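Local atomic coordinates of CsuC (Acinetobacter baumannii, PDB entry 6FJY), a protein that probably acts as the periplasmic chaperone of archaic chaperone-usher Csu pili, holding subunits such as the tip adhesin CsuE in a pre-assembly complex. Residues K11-E16 with E133-L138. Residues are numbered along the deposited sequence; the frame is centred on the assembly and turned at random.
Sequences KIEANE and EESQKL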
ATOM      1  N   LYS A  11      -3.107   7.092  -1.778  1.00 54.74           N
ATOM      2  CA  LYS A  11      -3.293   8.395  -2.398  1.00 54.62           C
ATOM      3  C   LYS A  11      -4.603   8.398  -3.169  1.00 52.96           C
ATOM      4  O   LYS A  11      -5.118   7.347  -3.560  1.00 36.14           O
ATOM      5  CB  LYS A  11      -2.131   8.803  -3.322  1.00 49.07           C
ATOM      6  CG  LYS A  11      -1.301   7.675  -3.928  1.00 60.95           C
ATOM      7  CD  LYS A  11      -2.032   6.846  -4.955  1.00 75.64           C
ATOM      8  CE  LYS A  11      -1.168   5.638  -5.359  1.00 88.25           C
ATOM      9  NZ  LYS A  11      -1.807   4.716  -6.358  1.00 93.43           N
ATOM     10  N   ILE A  12      -5.142   9.603  -3.348  1.00 57.90           N
ATOM     11  CA  ILE A  12      -6.385   9.857  -4.070  1.00 57.14           C
ATOM     12  C   ILE A  12      -6.041  10.776  -5.237  1.00 59.94           C
ATOM     13  O   ILE A  12      -5.669  11.938  -5.028  1.00 55.29           O
ATOM     14  CB  ILE A  12      -7.441  10.499  -3.163  1.00 55.67           C
ATOM     15  CG1 ILE A  12      -7.478   9.780  -1.811  1.00 52.38           C
ATOM     16  CG2 ILE A  12      -8.813  10.467  -3.837  1.00 65.56           C
ATOM     17  CD1 ILE A  12      -8.528  10.311  -0.849  1.00 40.52           C
ATOM     18  N   GLU A  13      -6.144  10.263  -6.461  1.00 68.92           N
ATOM     19  CA  GLU A  13      -5.773  11.054  -7.624  1.00 61.69           C
ATOM     20  C   GLU A  13      -6.820  12.137  -7.894  1.00 60.30           C
ATOM     21  O   GLU A  13      -7.908  12.164  -7.296  1.00 39.31           O
ATOM     22  CB  GLU A  13      -5.580  10.155  -8.847  1.00 63.68           C
ATOM     23  CG  GLU A  13      -4.556   9.029  -8.645  1.00 61.73           C
ATOM     24  CD  GLU A  13      -3.126   9.500  -8.594  1.00 64.02           C
ATOM     25  OE1 GLU A  13      -2.873  10.693  -8.858  1.00 54.07           O
ATOM     26  OE2 GLU A  13      -2.249   8.665  -8.296  1.00 54.82           O
ATOM     27  N   ALA A  14      -6.471  13.051  -8.813  1.00 68.76           N
ATOM     28  CA  ALA A  14      -7.336  14.198  -9.083  1.00 69.00           C
ATOM     29  C   ALA A  14      -8.690  13.770  -9.634  1.00 78.68           C
ATOM     30  O   ALA A  14      -9.714  14.379  -9.310  1.00 87.29           O
ATOM     31  CB  ALA A  14      -6.652  15.167 -10.046  1.00 69.88           C
ATOM     32  N   ASN A  15      -8.724  12.721 -10.454  1.00 83.41           N
ATOM     33  CA  ASN A  15      -9.976  12.263 -11.048  1.00 85.87           C
ATOM     34  C   ASN A  15     -10.664  11.173 -10.226  1.00 83.68           C
ATOM     35  O   ASN A  15     -11.636  10.575 -10.699  1.00 78.31           O
ATOM     36  CB  ASN A  15      -9.744  11.769 -12.478  1.00 81.88           C
ATOM     37  CG  ASN A  15      -8.759  10.619 -12.555  1.00 89.49           C
ATOM     38  OD1 ASN A  15      -8.425   9.987 -11.551  1.00 74.51           O
ATOM     39  ND2 ASN A  15      -8.292  10.336 -13.763  1.00102.97           N
ATOM     40  N   GLU A  16     -10.168  10.889  -9.026  1.00 81.84           N
ATOM     41  CA  GLU A  16     -10.766   9.916  -8.118  1.00 70.71           C
ATOM     42  C   GLU A  16     -11.440  10.637  -6.959  1.00 59.76           C
ATOM     43  O   GLU A  16     -10.854  11.543  -6.363  1.00 47.39           O
ATOM     44  CB  GLU A  16      -9.712   8.945  -7.583  1.00 58.08           C
ATOM     45  CG  GLU A  16      -9.123   7.986  -8.612  1.00 66.89           C
ATOM     46  CD  GLU A  16      -7.997   7.145  -8.038  1.00 63.93           C
ATOM     47  OE1 GLU A  16      -7.621   7.371  -6.869  1.00 60.22           O
ATOM     48  OE2 GLU A  16      -7.499   6.249  -8.745  1.00 65.88           O
ATOM     49  N   GLU A 133       0.514   5.247 -14.518  1.00 90.62           N
ATOM     50  CA  GLU A 133       0.797   5.787 -15.843  1.00101.28           C
ATOM     51  C   GLU A 133       0.038   7.087 -16.069  1.00101.31           C
ATOM     52  O   GLU A 133       0.601   8.077 -16.553  1.00 89.92           O
ATOM     53  CB  GLU A 133       0.445   4.757 -16.921  1.00101.46           C
ATOM     54  N   GLU A 134      -1.249   7.102 -15.714  1.00105.75           N
ATOM     55  CA  GLU A 134      -2.069   8.290 -15.925  1.00102.37           C
ATOM     56  C   GLU A 134      -1.562   9.469 -15.105  1.00 88.37           C
ATOM     57  O   GLU A 134      -1.512  10.600 -15.600  1.00 76.65           O
ATOM     58  CB  GLU A 134      -3.529   7.986 -15.593  1.00112.04           C
ATOM     59  CG  GLU A 134      -4.517   8.965 -16.209  1.00122.66           C
ATOM     60  CD  GLU A 134      -5.959   8.498 -16.094  1.00127.14           C
ATOM     61  OE1 GLU A 134      -6.263   7.713 -15.170  1.00127.78           O
ATOM     62  OE2 GLU A 134      -6.787   8.916 -16.932  1.00127.20           O
ATOM     63  N   SER A 135      -1.191   9.227 -13.845  1.00 84.17           N
ATOM     64  CA  SER A 135      -0.693  10.318 -13.014  1.00 88.45           C
ATOM     65  C   SER A 135       0.705  10.745 -13.440  1.00 77.03           C
ATOM     66  O   SER A 135       1.095  11.895 -13.211  1.00 63.35           O
ATOM     67  CB  SER A 135      -0.698   9.921 -11.534  1.00 77.16           C
ATOM     68  OG  SER A 135       0.164   8.825 -11.296  1.00 70.51           O
ATOM     69  N   GLN A 136       1.476   9.834 -14.035  1.00 86.64           N
ATOM     70  CA  GLN A 136       2.776  10.210 -14.582  1.00 95.78           C
ATOM     71  C   GLN A 136       2.626  11.195 -15.741  1.00 87.86           C
ATOM     72  O   GLN A 136       3.389  12.164 -15.844  1.00 83.31           O
ATOM     73  CB  GLN A 136       3.537   8.958 -15.028  1.00106.61           C
ATOM     74  CG  GLN A 136       4.299   8.256 -13.910  1.00107.13           C
ATOM     75  CD  GLN A 136       5.005   6.982 -14.364  1.00105.74           C
ATOM     76  OE1 GLN A 136       4.806   6.506 -15.481  1.00106.60           O
ATOM     77  NE2 GLN A 136       5.825   6.419 -13.484  1.00104.33           N
ATOM     78  N   LYS A 137       1.656  10.953 -16.628  1.00 82.50           N
ATOM     79  CA  LYS A 137       1.375  11.897 -17.709  1.00 91.52           C
ATOM     80  C   LYS A 137       0.935  13.252 -17.174  1.00 94.59           C
ATOM     81  O   LYS A 137       1.304  14.293 -17.731  1.00101.26           O
ATOM     82  CB  LYS A 137       0.314  11.333 -18.656  1.00 95.94           C
ATOM     83  CG  LYS A 137       0.848  10.333 -19.666  1.00103.94           C
ATOM     84  CD  LYS A 137      -0.261   9.827 -20.577  1.00112.33           C
ATOM     85  CE  LYS A 137       0.244   8.745 -21.511  1.00119.65           C
ATOM     86  NZ  LYS A 137      -0.853   8.192 -22.347  1.00125.73           N
ATOM     87  N   LEU A 138       0.135  13.261 -16.105  1.00 87.93           N
ATOM     88  CA  LEU A 138      -0.298  14.524 -15.516  1.00 82.20           C
ATOM     89  C   LEU A 138       0.903  15.337 -15.064  1.00 88.59           C
ATOM     90  O   LEU A 138       0.995  16.541 -15.330  1.00 86.26           O
ATOM     91  CB  LEU A 138      -1.232  14.265 -14.332  1.00 88.31           C
ATOM     92  CG  LEU A 138      -2.722  14.554 -14.500  1.00 95.55           C
ATOM     93  CD1 LEU A 138      -3.437  14.363 -13.170  1.00 87.81           C
ATOM     94  CD2 LEU A 138      -2.942  15.957 -15.036  1.00 93.46           C
TER
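Glu13 and Ser135 meet where a tight turn in the PapD-like N-terminal domain rests beside a short helix, an example of how a buried carboxylate can link a turn to a distant loop while its side touches the helix that follows that loop. With CG anti to its carbonyl carbon (chi1 -56°) and the chain bent at chi2, Glu13 lays its carboxylate over the serine methylene: OE1 lies 3.5 Å from Ser135 CB, a van der Waals contact. The hydrogen bonds of the two side chains lie outside this pair: Glu13 OE1 accepts one from the backbone N of Ser129, whereas Ser135 OG pairs with the hydroxyl of Thr132.

Ala14 follows within the type I turn that runs from Glu13 to Glu16, and its methyl faces the helix at looser range. Asn15, at the exposed margin, reaches out to Glu134 from the opposite direction; ND2 stays 3.6 Å from Glu134 OE1, too far for a hydrogen bond, with the amide and carboxylate planes turned 65° apart. An extended chain beyond CG brings the glutamate there. Glu16 closes the turn through its N, bonded to Glu13 O at 3.1 Å, and its side chain reaches back so that OE1 accepts Glu13 N at 3.3 Å, a nearly straight bond arriving from well above the carboxylate plane.

Upstream, strand 11-12 pairs in parallel with strand 109-123, Ile12 sharing backbone hydrogen bonds with Phe121 and Tyr123. The turn thus leads from this short parallel pairing into strand 18-25, with helix 133-140 beside it, just beyond the loop that leaves strand 109-123.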